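Local coordinates for major capsid protein (Paramecium bursaria Chlorella virus 1, PDB 5TIP) that self-assembles as trimers into the glycosylated icosahedral capsid of a large virus that infects green algae, at residues N127-V135 with Q143-I151. Residues are numbered along the deposited sequence; the frame is centred on the assembly and turned at random.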
loop_
_atom_site.group_PDB
_atom_site.type_symbol
_atom_site.label_atom_id
_atom_site.label_comp_id
_atom_site.label_asym_id
_atom_site.label_seq_id
_atom_site.Cartn_x
_atom_site.Cartn_y
_atom_site.Cartn_z
ATOM N N ASN A 127 -4.188 -2.993 10.791
ATOM C CA ASN A 127 -5.331 -2.390 11.477
ATOM C C ASN A 127 -6.443 -3.402 11.709
ATOM O O ASN A 127 -7.147 -3.333 12.722
ATOM C CB ASN A 127 -5.862 -1.200 10.672
ATOM C CG ASN A 127 -6.896 -0.384 11.438
ATOM O OD1 ASN A 127 -6.772 -0.191 12.644
ATOM N ND2 ASN A 127 -7.928 0.091 10.735
ATOM N N TYR A 128 -6.614 -4.345 10.779
ATOM C CA TYR A 128 -7.610 -5.391 10.970
ATOM C C TYR A 128 -7.255 -6.293 12.144
ATOM O O TYR A 128 -8.153 -6.767 12.849
ATOM C CB TYR A 128 -7.766 -6.214 9.687
ATOM C CG TYR A 128 -8.693 -7.405 9.823
ATOM C CD1 TYR A 128 -10.070 -7.248 9.746
ATOM C CD2 TYR A 128 -8.190 -8.686 10.013
ATOM C CE1 TYR A 128 -10.921 -8.332 9.866
ATOM C CE2 TYR A 128 -9.035 -9.775 10.133
ATOM C CZ TYR A 128 -10.399 -9.592 10.058
ATOM O OH TYR A 128 -11.238 -10.675 10.175
ATOM N N ARG A 129 -5.961 -6.540 12.380
ATOM C CA ARG A 129 -5.588 -7.346 13.538
ATOM C C ARG A 129 -5.730 -6.564 14.837
ATOM O O ARG A 129 -6.013 -7.155 15.885
ATOM C CB ARG A 129 -4.163 -7.884 13.401
ATOM C CG ARG A 129 -3.839 -8.911 14.473
ATOM C CD ARG A 129 -2.553 -9.669 14.229
ATOM N NE ARG A 129 -2.383 -10.703 15.246
ATOM C CZ ARG A 129 -1.349 -11.532 15.314
ATOM N NH1 ARG A 129 -0.375 -11.461 14.420
ATOM N NH2 ARG A 129 -1.290 -12.437 16.282
ATOM N N ARG A 130 -5.527 -5.244 14.799
ATOM C CA ARG A 130 -5.854 -4.426 15.960
ATOM C C ARG A 130 -7.327 -4.557 16.319
ATOM O O ARG A 130 -7.691 -4.549 17.499
ATOM C CB ARG A 130 -5.513 -2.958 15.701
ATOM C CG ARG A 130 -4.044 -2.643 15.520
ATOM C CD ARG A 130 -3.882 -1.166 15.205
ATOM N NE ARG A 130 -4.279 -0.324 16.329
ATOM C CZ ARG A 130 -4.695 0.933 16.210
ATOM N NH1 ARG A 130 -4.787 1.491 15.012
ATOM N NH2 ARG A 130 -5.036 1.629 17.287
ATOM N N MET A 131 -8.188 -4.680 15.307
ATOM C CA MET A 131 -9.623 -4.748 15.533
ATOM C C MET A 131 -10.091 -6.124 15.986
ATOM O O MET A 131 -11.219 -6.246 16.474
ATOM C CB MET A 131 -10.374 -4.357 14.259
ATOM C CG MET A 131 -10.156 -2.921 13.817
ATOM S SD MET A 131 -10.686 -2.647 12.116
ATOM C CE MET A 131 -12.410 -3.118 12.217
ATOM N N THR A 132 -9.265 -7.162 15.832
ATOM C CA THR A 132 -9.702 -8.523 16.113
ATOM C C THR A 132 -8.753 -9.297 17.021
ATOM O O THR A 132 -8.947 -10.503 17.205
ATOM C CB THR A 132 -9.898 -9.306 14.807
ATOM O OG1 THR A 132 -8.678 -9.299 14.057
ATOM C CG2 THR A 132 -11.008 -8.690 13.967
ATOM N N ASP A 133 -7.740 -8.651 17.598
ATOM C CA ASP A 133 -6.757 -9.383 18.386
ATOM C C ASP A 133 -6.021 -8.416 19.302
ATOM O O ASP A 133 -6.070 -7.197 19.121
ATOM C CB ASP A 133 -5.768 -10.126 17.478
ATOM C CG ASP A 133 -5.029 -11.234 18.200
ATOM O OD1 ASP A 133 -5.186 -11.355 19.432
ATOM O OD2 ASP A 133 -4.289 -11.987 17.532
ATOM N N TRP A 134 -5.342 -8.983 20.299
ATOM C CA TRP A 134 -4.399 -8.239 21.124
ATOM C C TRP A 134 -3.042 -8.226 20.432
ATOM O O TRP A 134 -2.504 -9.286 20.096
ATOM C CB TRP A 134 -4.273 -8.861 22.516
ATOM C CG TRP A 134 -5.442 -8.609 23.422
ATOM C CD1 TRP A 134 -5.651 -7.510 24.201
ATOM C CD2 TRP A 134 -6.552 -9.485 23.659
ATOM N NE1 TRP A 134 -6.825 -7.642 24.901
ATOM C CE2 TRP A 134 -7.397 -8.846 24.587
ATOM C CE3 TRP A 134 -6.915 -10.744 23.173
ATOM C CZ2 TRP A 134 -8.582 -9.422 25.036
ATOM C CZ3 TRP A 134 -8.092 -11.315 23.622
ATOM C CH2 TRP A 134 -8.911 -10.653 24.544
ATOM N N VAL A 135 -2.488 -7.032 20.223
ATOM C CA VAL A 135 -1.264 -6.899 19.439
ATOM C C VAL A 135 -0.215 -6.088 20.191
ATOM O O VAL A 135 0.792 -5.672 19.607
ATOM C CB VAL A 135 -1.555 -6.253 18.072
ATOM C CG1 VAL A 135 -2.480 -7.129 17.251
ATOM C CG2 VAL A 135 -2.151 -4.867 18.258
ATOM N N GLN A 143 -8.821 -6.524 29.069
ATOM C CA GLN A 143 -10.116 -6.448 28.409
ATOM C C GLN A 143 -10.018 -5.491 27.241
ATOM O O GLN A 143 -9.415 -4.429 27.350
ATOM C CB GLN A 143 -11.203 -5.984 29.374
ATOM C CG GLN A 143 -12.609 -6.342 28.930
ATOM C CD GLN A 143 -13.677 -5.662 29.757
ATOM O OE1 GLN A 143 -13.471 -4.566 30.273
ATOM N NE2 GLN A 143 -14.825 -6.309 29.889
ATOM N N LYS A 144 -10.625 -5.862 26.122
ATOM C CA LYS A 144 -10.564 -5.029 24.937
ATOM C C LYS A 144 -11.799 -5.181 24.064
ATOM O O LYS A 144 -12.383 -6.253 23.984
ATOM C CB LYS A 144 -9.309 -5.385 24.135
ATOM C CG LYS A 144 -9.176 -4.681 22.795
ATOM C CD LYS A 144 -7.883 -5.075 22.096
ATOM C CE LYS A 144 -7.713 -4.327 20.784
ATOM N NZ LYS A 144 -6.412 -4.609 20.119
ATOM N N ARG A 145 -12.204 -4.091 23.432
ATOM C CA ARG A 145 -13.339 -4.118 22.523
ATOM C C ARG A 145 -12.850 -4.410 21.111
ATOM O O ARG A 145 -11.895 -3.787 20.637
ATOM C CB ARG A 145 -14.101 -2.794 22.553
ATOM C CG ARG A 145 -15.291 -2.753 21.607
ATOM C CD ARG A 145 -16.132 -1.510 21.828
ATOM N NE ARG A 145 -16.590 -1.419 23.210
ATOM C CZ ARG A 145 -17.759 -1.875 23.639
ATOM N NH1 ARG A 145 -18.597 -2.457 22.792
ATOM N NH2 ARG A 145 -18.093 -1.751 24.916
ATOM N N PHE A 146 -13.508 -5.351 20.446
ATOM C CA PHE A 146 -13.124 -5.776 19.112
ATOM C C PHE A 146 -14.206 -5.399 18.111
ATOM O O PHE A 146 -15.383 -5.273 18.457
ATOM C CB PHE A 146 -12.880 -7.285 19.062
ATOM C CG PHE A 146 -11.777 -7.756 19.965
ATOM C CD1 PHE A 146 -10.455 -7.683 19.558
ATOM C CD2 PHE A 146 -12.059 -8.288 21.211
ATOM C CE1 PHE A 146 -9.434 -8.120 20.381
ATOM C CE2 PHE A 146 -11.041 -8.728 22.039
ATOM C CZ PHE A 146 -9.727 -8.644 21.622
ATOM N N TYR A 147 -13.791 -5.227 16.859
ATOM C CA TYR A 147 -14.684 -4.831 15.775
ATOM C C TYR A 147 -14.448 -5.770 14.601
ATOM O O TYR A 147 -13.386 -5.727 13.972
ATOM C CB TYR A 147 -14.442 -3.382 15.359
ATOM C CG TYR A 147 -14.514 -2.376 16.485
ATOM C CD1 TYR A 147 -13.390 -2.066 17.239
ATOM C CD2 TYR A 147 -15.697 -1.714 16.774
ATOM C CE1 TYR A 147 -13.449 -1.138 18.260
ATOM C CE2 TYR A 147 -15.765 -0.782 17.791
ATOM C CZ TYR A 147 -14.640 -0.499 18.530
ATOM O OH TYR A 147 -14.705 0.427 19.545
ATOM N N VAL A 148 -15.431 -6.614 14.303
ATOM C CA VAL A 148 -15.339 -7.564 13.198
ATOM C C VAL A 148 -16.180 -7.016 12.048
ATOM O O VAL A 148 -17.419 -7.018 12.147
ATOM C CB VAL A 148 -15.807 -8.963 13.613
ATOM C CG1 VAL A 148 -15.583 -9.950 12.480
ATOM C CG2 VAL A 148 -15.077 -9.413 14.870
ATOM N N PRO A 149 -15.570 -6.534 10.963
ATOM C CA PRO A 149 -16.359 -6.015 9.837
ATOM C C PRO A 149 -16.795 -7.144 8.912
ATOM O O PRO A 149 -15.998 -8.012 8.548
ATOM C CB PRO A 149 -15.385 -5.062 9.137
ATOM C CG PRO A 149 -14.040 -5.661 9.414
ATOM C CD PRO A 149 -14.124 -6.325 10.771
ATOM N N LEU A 150 -18.069 -7.129 8.533
ATOM C CA LEU A 150 -18.579 -8.117 7.597
ATOM C C LEU A 150 -18.169 -7.747 6.178
ATOM O O LEU A 150 -17.950 -6.576 5.857
ATOM C CB LEU A 150 -20.102 -8.224 7.696
ATOM C CG LEU A 150 -20.670 -8.666 9.047
ATOM C CD1 LEU A 150 -22.171 -8.905 8.948
ATOM C CD2 LEU A 150 -19.957 -9.908 9.564
ATOM N N ILE A 151 -18.059 -8.763 5.325
ATOM C CA ILE A 151 -17.543 -8.555 3.977
ATOM C C ILE A 151 -18.503 -9.131 2.944
ATOM O O ILE A 151 -18.078 -9.765 1.971
ATOM C CB ILE A 151 -16.135 -9.160 3.821
ATOM C CG1 ILE A 151 -16.096 -10.590 4.368
ATOM C CG2 ILE A 151 -15.105 -8.288 4.524
ATOM C CD1 ILE A 151 -14.719 -11.217 4.356
HETATM O O HOH W 1 -6.299 -5.031 26.248
HETATM O O HOH W 2 -3.686 -4.890 21.290
#
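Lys144 and Phe146, alternate residues of strand 143-149, both press on one face of the Trp134 indole, in the loop after helix 122-132. Phe146 points its rim at the six-membered ring in a T-shaped (edge-to-face) pair, planes at 87°, with Phe146 CZ 3.6 Å from Trp134 CH2. Lys144 runs alongside in the reverse sense, its CD over the five-membered ring as a CH-pi contact. With CG anti to the backbone N (chi1 175°) and every later torsion extended, the lysine chain carries its ammonium past the indole to the carbonyls of Arg130 and Asp133. There Lys144 NZ donates to Arg130 O (2.9 Å), lying in that carbonyl's plane on a lone pair, and to Asp133 O (2.8 Å), 21° out of plane. A water accepts from both Lys144 NZ and Val135 N.

Beyond the phenyl ring the backbones meet directly: Tyr147 N donates to Met131 O at 2.8 Å, and the same carbonyl oxygen lies at the Phe146 edge. Met131, bent at its last torsion, brings CE to Tyr147 CB (3.8 Å) and to Pro149 CD (3.9 Å), while Pro149 CD also abuts the rim of the Tyr128 ring at CE1. Arg129 holds Asp133 OD2 in a salt bridge, side-on through NE and NH2, both nitrogens on the one oxygen, and Asp133 OD1 is hydrogen-bonded to Thr84 OG1.

The strand pairs antiparallel with strand 65-76 in the N-terminal domain, one of the jelly-roll halves of this double-jelly-roll capsid family, and Tyr147 OH is hydrogen-bonded to Ser331 OG of the second subunit. Chemically, a lysine paired with carbonyl oxygens rather than a carboxylate in this contact implies an ammonium that ties the strand to two backbone carbonyls, its charge probably stabilised by their dipoles while its methylenes serve as apolar packing.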